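Local coordinates for protein plexin-A4 (Homo sapiens, PDB 4E74) that probably binds Rho-family GTPases through this cytoplasmic domain of a plexin, a receptor that signals in response to semaphorins, at residues A[66-69]-A[75-78]. Residues are numbered along the deposited sequence; the frame is centred on the assembly and turned at random.
Sequences DLEW and ARMI
Trp-69 and Met-77 face each other as the hydrogen-bonded pair of two antiparallel strands. The Trp-69 N to Met-77 O bond is 2.7 Å long, and the return bond from Met-77 N to Trp-69 O measures 2.9 Å; both are fairly straight at hydrogen. Weaker CA-H...O contacts fill in between, Ile-78 CA approaching Leu-67 O, with Glu-68 CA also near Met-77 O and Arg-76 CA near Trp-69 O.

On the face carrying Trp-69 and Met-77, the two side chains run side by side in the same direction. Met-77 bends at its last torsion (chi3 14°), which brings CE to 4.1 Å from Trp-69 CE3, while SD sits obliquely 5.3 Å from the centroid of that residue's six-membered ring, a Met-aromatic contact.

The other face holds the non-hydrogen-bonded pair Glu-68 and Ile-78. CD1 of Ile-78 packs 3.8 Å from Glu-68 CB, and its other branch, CG2, meets the carboxylate carbon CG of Asp-66 at 3.9 Å. Glu-68 reaches diagonally to Arg-76, its OE2 3.6 Å from the aliphatic CB. Glu-68 OE1 stays well out of the guanidinium plane, 4.3 Å from Arg-76 NH1, so no N-H points at it and any attraction is probably a diffuse one between charges; the salt bridge of Glu-68 OE1 is with Arg-70 NE.

Leu-67 turns instead to helix 39-50, and strand 108-113 continues the sheet beyond 65-70. The arrangement is a beta hairpin at one border of the ubiquitin-like fold of the plexin RhoGTPase-binding domain, with 76-79 as an outermost strand within the chain.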
loop_
_atom_site.group_PDB
_atom_site.type_symbol
_atom_site.label_atom_id
_atom_site.label_comp_id
_atom_site.label_asym_id
_atom_site.label_seq_id
_atom_site.Cartn_x
_atom_site.Cartn_y
_atom_site.Cartn_z
ATOM N N ASP A 66 -10.076 -12.659 1.082
ATOM C CA ASP A 66 -9.769 -14.087 0.814
ATOM C C ASP A 66 -9.752 -14.346 -0.695
ATOM O O ASP A 66 -10.517 -13.769 -1.469
ATOM C CB ASP A 66 -10.813 -15.010 1.499
ATOM C CG ASP A 66 -10.467 -15.341 2.905
ATOM O OD1 ASP A 66 -9.308 -15.741 3.224
ATOM O OD2 ASP A 66 -11.420 -15.233 3.766
ATOM N N LEU A 67 -8.888 -15.290 -1.123
ATOM C CA LEU A 67 -8.822 -15.718 -2.488
ATOM C C LEU A 67 -9.827 -16.824 -2.770
ATOM O O LEU A 67 -9.789 -17.866 -2.114
ATOM C CB LEU A 67 -7.410 -16.248 -2.812
ATOM C CG LEU A 67 -7.106 -16.620 -4.271
ATOM C CD1 LEU A 67 -7.287 -15.451 -5.263
ATOM C CD2 LEU A 67 -5.705 -17.222 -4.355
ATOM N N GLU A 68 -10.688 -16.607 -3.745
ATOM C CA GLU A 68 -11.708 -17.609 -4.113
ATOM C C GLU A 68 -11.384 -18.201 -5.470
ATOM O O GLU A 68 -11.353 -17.490 -6.485
ATOM C CB GLU A 68 -13.079 -16.977 -4.155
ATOM C CG GLU A 68 -14.261 -17.936 -4.362
ATOM C CD GLU A 68 -15.563 -17.201 -4.462
ATOM O OE1 GLU A 68 -15.714 -16.328 -5.355
ATOM O OE2 GLU A 68 -16.481 -17.572 -3.676
ATOM N N TRP A 69 -11.129 -19.507 -5.504
ATOM C CA TRP A 69 -10.930 -20.219 -6.783
ATOM C C TRP A 69 -12.244 -20.653 -7.376
ATOM O O TRP A 69 -12.974 -21.452 -6.772
ATOM C CB TRP A 69 -10.003 -21.420 -6.531
ATOM C CG TRP A 69 -9.704 -22.304 -7.719
ATOM C CD1 TRP A 69 -9.876 -22.050 -9.059
ATOM C CD2 TRP A 69 -9.151 -23.661 -7.629
ATOM N NE1 TRP A 69 -9.464 -23.157 -9.839
ATOM C CE2 TRP A 69 -9.015 -24.146 -9.004
ATOM C CE3 TRP A 69 -8.774 -24.484 -6.569
ATOM C CZ2 TRP A 69 -8.531 -25.421 -9.265
ATOM C CZ3 TRP A 69 -8.249 -25.757 -6.867
ATOM C CH2 TRP A 69 -8.156 -26.195 -8.175
ATOM N N ALA A 75 -17.631 -25.230 -8.605
ATOM C CA ALA A 75 -17.279 -25.073 -7.181
ATOM C C ALA A 75 -16.533 -23.769 -6.995
ATOM O O ALA A 75 -15.757 -23.389 -7.877
ATOM C CB ALA A 75 -16.391 -26.223 -6.718
ATOM N N ARG A 76 -16.723 -23.128 -5.844
ATOM C CA ARG A 76 -15.959 -21.918 -5.438
ATOM C C ARG A 76 -15.283 -22.175 -4.106
ATOM O O ARG A 76 -15.975 -22.370 -3.074
ATOM C CB ARG A 76 -16.861 -20.680 -5.397
ATOM C CG ARG A 76 -17.497 -20.360 -6.714
ATOM C CD ARG A 76 -18.175 -19.008 -6.690
ATOM N NE ARG A 76 -18.809 -18.700 -7.961
ATOM C CZ ARG A 76 -19.467 -17.564 -8.196
ATOM N NH1 ARG A 76 -19.594 -16.669 -7.226
ATOM N NH2 ARG A 76 -19.999 -17.337 -9.391
ATOM N N MET A 77 -13.956 -22.281 -4.126
ATOM C CA MET A 77 -13.173 -22.703 -2.995
ATOM C C MET A 77 -12.315 -21.555 -2.439
ATOM O O MET A 77 -11.605 -20.879 -3.196
ATOM C CB MET A 77 -12.281 -23.907 -3.403
ATOM C CG MET A 77 -13.068 -25.134 -3.921
ATOM S SD MET A 77 -11.958 -26.532 -4.107
ATOM C CE MET A 77 -10.518 -25.947 -3.197
ATOM N N ILE A 78 -12.308 -21.388 -1.128
ATOM C CA ILE A 78 -11.431 -20.392 -0.488
ATOM C C ILE A 78 -10.049 -20.969 -0.195
ATOM O O ILE A 78 -9.900 -22.016 0.437
ATOM C CB ILE A 78 -12.071 -19.801 0.788
ATOM C CG1 ILE A 78 -13.401 -19.083 0.447
ATOM C CG2 ILE A 78 -11.080 -18.889 1.498
ATOM C CD1 ILE A 78 -13.295 -17.853 -0.463
#